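Local coordinates for protein 2-methyl-aconitate isomerase (Shewanella oneidensis, PDB 5K87) that catalyses the isomerization of 2-methyl-trans-aconitate to 2-methyl-cis-aconitate by base-catalysed proton abstraction, serving propionate breakdown through the 2-methylcitrate cycle, at residues I220-P225 and I330-A335; Q367-N372 and T376-I381. The protein carries 1 engineered substitution. One frame throughout, in Å; residues are numbered along the deposited sequence.

How the contacts relate
Both segments of contact 1 precede those of contact 2 in the sequence, and the centres of the two contacts are about 11 Å apart on the same side of the molecule's centre. Helix 324-334 is the element between them. In contact 1 it meets the end of strand 213-221 and the turn that follows; on an adjoining side it meets the hairpin of strands 360-371 and 374-391, which forms contact 2. The two join directly where Thr332 CG2 packs 3.8 Å from Val377 CG2, and where Ala335 O approaches Ala368 CB. The C-terminal part of the helix is therefore packed against two separate parts of the chain, while its N-terminal end starts at the substrate-binding Gly324.

Contact 1 (I220-P225 and I330-A335)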
loop_
_atom_site.group_PDB
_atom_site.type_symbol
_atom_site.label_atom_id
_atom_site.label_comp_id
_atom_site.label_asym_id
_atom_site.label_seq_id
_atom_site.Cartn_x
_atom_site.Cartn_y
_atom_site.Cartn_z
ATOM N N ILE A 220 -18.435 -15.127 -19.796
ATOM C CA ILE A 220 -18.596 -14.067 -20.774
ATOM C C ILE A 220 -17.264 -13.385 -21.047
ATOM O O ILE A 220 -16.426 -13.248 -20.152
ATOM C CB ILE A 220 -19.659 -13.049 -20.296
ATOM C CG1 ILE A 220 -20.041 -12.082 -21.416
ATOM C CG2 ILE A 220 -19.197 -12.308 -19.041
ATOM C CD1 ILE A 220 -21.237 -11.214 -21.079
ATOM N N ASN A 221 -17.053 -12.980 -22.290
ATOM C CA ASN A 221 -15.856 -12.242 -22.639
ATOM C C ASN A 221 -16.263 -10.860 -23.122
ATOM O O ASN A 221 -16.503 -10.644 -24.312
ATOM C CB ASN A 221 -15.040 -12.982 -23.692
ATOM C CG ASN A 221 -13.608 -12.516 -23.731
ATOM O OD1 ASN A 221 -13.295 -11.412 -23.279
ATOM N ND2 ASN A 221 -12.726 -13.346 -24.280
ATOM N N ALA A 222 -16.382 -9.938 -22.171
ATOM C CA ALA A 222 -16.734 -8.549 -22.432
ATOM C C ALA A 222 -16.111 -7.720 -21.313
ATOM O O ALA A 222 -16.381 -7.970 -20.145
ATOM C CB ALA A 222 -18.248 -8.381 -22.445
ATOM N N GLY A 223 -15.260 -6.761 -21.663
ATOM C CA GLY A 223 -14.477 -6.035 -20.678
ATOM C C GLY A 223 -13.221 -6.811 -20.313
ATOM O O GLY A 223 -12.098 -6.322 -20.485
ATOM N N ILE A 224 -13.420 -8.031 -19.821
ATOM C CA ILE A 224 -12.353 -8.980 -19.525
ATOM C C ILE A 224 -13.059 -10.333 -19.468
ATOM O O ILE A 224 -14.246 -10.385 -19.148
ATOM C CB ILE A 224 -11.660 -8.617 -18.178
ATOM C CG1 ILE A 224 -10.313 -9.336 -17.989
ATOM C CG2 ILE A 224 -12.596 -8.826 -16.995
ATOM C CD1 ILE A 224 -9.354 -8.585 -17.046
ATOM N N PRO A 225 -12.366 -11.433 -19.811
ATOM C CA PRO A 225 -13.054 -12.725 -19.676
ATOM C C PRO A 225 -13.390 -12.979 -18.212
ATOM O O PRO A 225 -12.509 -12.834 -17.351
ATOM C CB PRO A 225 -12.023 -13.737 -20.190
ATOM C CG PRO A 225 -11.089 -12.946 -21.036
ATOM C CD PRO A 225 -11.043 -11.570 -20.445
ATOM N N ILE A 330 -20.174 -7.301 -15.970
ATOM C CA ILE A 330 -21.422 -7.329 -15.213
ATOM C C ILE A 330 -22.535 -6.634 -15.987
ATOM O O ILE A 330 -23.626 -7.186 -16.153
ATOM C CB ILE A 330 -21.263 -6.671 -13.826
ATOM C CG1 ILE A 330 -20.341 -7.507 -12.946
ATOM C CG2 ILE A 330 -22.630 -6.502 -13.139
ATOM C CD1 ILE A 330 -19.784 -6.747 -11.753
ATOM N N GLY A 331 -22.274 -5.415 -16.442
ATOM C CA GLY A 331 -23.289 -4.656 -17.157
ATOM C C GLY A 331 -23.703 -5.346 -18.446
ATOM O O GLY A 331 -24.894 -5.386 -18.794
ATOM N N THR A 332 -22.725 -5.881 -19.169
ATOM C CA THR A 332 -22.991 -6.601 -20.408
ATOM C C THR A 332 -23.799 -7.870 -20.146
ATOM O O THR A 332 -24.816 -8.120 -20.813
ATOM C CB THR A 332 -21.676 -6.938 -21.147
ATOM O OG1 THR A 332 -20.963 -5.723 -21.421
ATOM C CG2 THR A 332 -21.952 -7.671 -22.451
ATOM N N ALA A 333 -23.376 -8.675 -19.179
ATOM C CA ALA A 333 -24.113 -9.898 -18.887
ATOM C C ALA A 333 -25.519 -9.579 -18.398
ATOM O O ALA A 333 -26.483 -10.297 -18.717
ATOM C CB ALA A 333 -23.375 -10.747 -17.854
ATOM N N ALA A 334 -25.648 -8.525 -17.603
ATOM C CA ALA A 334 -26.951 -8.153 -17.069
ATOM C C ALA A 334 -27.923 -7.775 -18.181
ATOM O O ALA A 334 -29.140 -7.934 -18.023
ATOM C CB ALA A 334 -26.829 -7.020 -16.079
ATOM N N ALA A 335 -27.394 -7.283 -19.297
ATOM C CA ALA A 335 -28.217 -6.845 -20.425
ATOM C C ALA A 335 -28.661 -7.997 -21.328
ATOM O O ALA A 335 -29.477 -7.807 -22.239
ATOM C CB ALA A 335 -27.462 -5.808 -21.246
#
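The flat group at the centre of this contact is the peptide joining Thr332 to Ala333, and Ile220 lies over one face of it: CD1 stands 3.8 Å from Ala333 N, almost vertically above that atom. Over the other face of this peptide, Ala335 N makes a weak hydrogen bond to Thr332 O. No aromatic ring or side-chain amide takes part. The contact sets helix 324-334 against the end of strand 213-221, consistent with the diaminopimelate epimerase-like fold of this clan, in which curled sheet surrounds a central helix.

Ile220 reaches the helix by a fully extended chain, CG1 lying opposite the backbone N (chi1 -169°) and chi2 again near 180°, which carries CD1 to 3.9 Å from Thr332 CG2. Beside it the methyl of Ala222 meets the same CG2 at 3.8 Å and lies 3.9 Å from Thr332 OG1. That hydroxyl is hydrogen-bonded to Val328 O one turn back in the helix, which fixes the rotation of the threonine and leaves its methyl as the apolar surface between Ile220 and Ala222. No hydrogen bond crosses between 220-225 and 330-335, and all four touching residues are buried.

Beyond Ala222 the chain reverses in a classic gamma turn at Gly223, marked by a weak bond from Ile224 N to Ala222 O. Pro225 then pairs through its backbone with the substrate-binding Lys283. The same Ile220 CD1 also packs against Ala333 CB, 3.9 Å away, a carbon that lies close to the plane of the peptide.

Contact 2 (Q367-N372 and T376-I381); sequences QAVQEN and TVIKAI
A beta hairpin formed by strands 360-371 and 374-391 holds Gln367-Asn372 against Thr376-Ile381, the short strand axes running at 147°. Val369 and Thr376 make a hydrogen-bonded antiparallel pair, with Val369 N 2.8 Å from Thr376 O and Thr376 N returning to Val369 O. Thr376 OG1 also donates to Val369 O, at 2.9 Å, reaching it from the face of the carbonyl plane opposite to that used by Thr376 N. Two donors thus grip one acceptor. The torsion that places OG1 there (chi1 65°, between the backbone N and carbonyl carbon) also brings it close to Val369 CG2.

Ala368 and Val377 form the next, non-hydrogen-bonded pair; their methyls CB and CG2 meet at 4.1 Å. The register then shifts: Ile378 N bonds to Gln367 O, but Gln367 N bonds to Lys379 O at 3.0 Å, and Ile378 has helical backbone angles. Two residues therefore face one. The extended Gln367 chain lays a face of its amide over Ile378 CD1, which is 3.3 Å from NE2 and 3.6 Å from CD, while Lys379 CG lies near OE1. Lys379 NZ forms a salt bridge with Glu182 of the adjoining strand. Ile378 and Lys379 opposite Gln367 make a classic beta bulge, here set into a surface hairpin.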
loop_
_atom_site.group_PDB
_atom_site.type_symbol
_atom_site.label_atom_id
_atom_site.label_comp_id
_atom_site.label_asym_id
_atom_site.label_seq_id
_atom_site.Cartn_x
_atom_site.Cartn_y
_atom_site.Cartn_z
ATOM N N GLN A 367 -25.716 -1.309 -23.601
ATOM C CA GLN A 367 -26.727 -1.206 -24.645
ATOM C C GLN A 367 -26.732 -2.454 -25.528
ATOM O O GLN A 367 -25.895 -2.590 -26.425
ATOM C CB GLN A 367 -26.460 0.044 -25.480
ATOM C CG GLN A 367 -27.465 0.313 -26.583
ATOM C CD GLN A 367 -27.090 1.524 -27.417
ATOM O OE1 GLN A 367 -26.081 2.184 -27.160
ATOM N NE2 GLN A 367 -27.905 1.824 -28.424
ATOM N N ALA A 368 -27.663 -3.366 -25.250
ATOM C CA ALA A 368 -27.806 -4.601 -26.021
ATOM C C ALA A 368 -28.958 -4.495 -27.004
ATOM O O ALA A 368 -30.083 -4.167 -26.622
ATOM C CB ALA A 368 -28.021 -5.787 -25.105
ATOM N N VAL A 369 -28.668 -4.767 -28.270
ATOM C CA VAL A 369 -29.684 -4.725 -29.310
ATOM C C VAL A 369 -29.581 -5.994 -30.140
ATOM O O VAL A 369 -28.496 -6.533 -30.355
ATOM C CB VAL A 369 -29.556 -3.467 -30.217
ATOM C CG1 VAL A 369 -29.364 -2.210 -29.381
ATOM C CG2 VAL A 369 -28.431 -3.611 -31.220
ATOM N N GLN A 370 -30.726 -6.484 -30.594
ATOM C CA GLN A 370 -30.741 -7.653 -31.451
ATOM C C GLN A 370 -30.381 -7.251 -32.866
ATOM O O GLN A 370 -30.776 -6.193 -33.337
ATOM C CB GLN A 370 -32.119 -8.312 -31.422
ATOM C CG GLN A 370 -32.414 -9.058 -30.130
ATOM C CD GLN A 370 -32.216 -10.551 -30.270
ATOM O OE1 GLN A 370 -32.788 -11.179 -31.163
ATOM N NE2 GLN A 370 -31.404 -11.128 -29.396
ATOM N N GLU A 371 -29.620 -8.113 -33.523
ATOM C CA GLU A 371 -29.283 -7.965 -34.923
ATOM C C GLU A 371 -29.271 -9.377 -35.480
ATOM O O GLU A 371 -28.570 -10.231 -34.958
ATOM C CB GLU A 371 -27.899 -7.331 -35.058
ATOM C CG GLU A 371 -27.439 -7.101 -36.483
ATOM C CD GLU A 371 -25.980 -6.690 -36.550
ATOM O OE1 GLU A 371 -25.113 -7.588 -36.622
ATOM O OE2 GLU A 371 -25.702 -5.474 -36.523
ATOM N N ASN A 372 -30.084 -9.630 -36.504
ATOM C CA ASN A 372 -30.176 -10.963 -37.101
ATOM C C ASN A 372 -30.500 -12.039 -36.060
ATOM O O ASN A 372 -29.981 -13.152 -36.107
ATOM C CB ASN A 372 -28.881 -11.290 -37.856
ATOM C CG ASN A 372 -29.007 -12.517 -38.736
ATOM O OD1 ASN A 372 -28.127 -13.377 -38.750
ATOM N ND2 ASN A 372 -30.106 -12.608 -39.465
ATOM N N THR A 376 -26.127 -8.042 -29.831
ATOM C CA THR A 376 -24.921 -7.248 -29.963
ATOM C C THR A 376 -24.934 -6.224 -28.838
ATOM O O THR A 376 -25.994 -5.722 -28.449
ATOM C CB THR A 376 -24.871 -6.505 -31.298
ATOM O OG1 THR A 376 -25.930 -5.545 -31.342
ATOM C CG2 THR A 376 -25.017 -7.477 -32.460
ATOM N N VAL A 377 -23.758 -5.926 -28.298
ATOM C CA VAL A 377 -23.646 -4.880 -27.294
ATOM C C VAL A 377 -22.826 -3.730 -27.848
ATOM O O VAL A 377 -21.634 -3.863 -28.122
ATOM C CB VAL A 377 -23.059 -5.392 -25.972
ATOM C CG1 VAL A 377 -22.906 -4.242 -24.988
ATOM C CG2 VAL A 377 -23.962 -6.467 -25.389
ATOM N N ILE A 378 -23.488 -2.603 -28.035
ATOM C CA ILE A 378 -22.888 -1.453 -28.684
ATOM C C ILE A 378 -21.817 -0.801 -27.810
ATOM O O ILE A 378 -20.749 -0.417 -28.297
ATOM C CB ILE A 378 -23.978 -0.429 -29.041
ATOM C CG1 ILE A 378 -24.940 -1.030 -30.072
ATOM C CG2 ILE A 378 -23.363 0.860 -29.561
ATOM C CD1 ILE A 378 -26.113 -0.144 -30.413
ATOM N N LYS A 379 -22.116 -0.675 -26.524
ATOM C CA LYS A 379 -21.202 -0.035 -25.592
ATOM C C LYS A 379 -21.637 -0.319 -24.172
ATOM O O LYS A 379 -22.801 -0.660 -23.912
ATOM C CB LYS A 379 -21.149 1.478 -25.820
ATOM C CG LYS A 379 -22.456 2.184 -25.518
ATOM C CD LYS A 379 -22.289 3.701 -25.463
ATOM C CE LYS A 379 -22.069 4.298 -26.840
ATOM N NZ LYS A 379 -22.029 5.793 -26.793
ATOM N N ALA A 380 -20.684 -0.194 -23.257
ATOM C CA ALA A 380 -20.961 -0.193 -21.830
ATOM C C ALA A 380 -20.410 1.099 -21.251
ATOM O O ALA A 380 -19.329 1.553 -21.641
ATOM C CB ALA A 380 -20.329 -1.387 -21.160
ATOM N N ILE A 381 -21.150 1.704 -20.334
ATOM C CA ILE A 381 -20.768 3.009 -19.809
ATOM C C ILE A 381 -20.780 3.031 -18.292
ATOM O O ILE A 381 -21.552 2.314 -17.645
ATOM C CB ILE A 381 -21.699 4.120 -20.333
ATOM C CG1 ILE A 381 -23.091 3.991 -19.730
ATOM C CG2 ILE A 381 -21.782 4.086 -21.854
ATOM C CD1 ILE A 381 -23.985 5.173 -20.016
#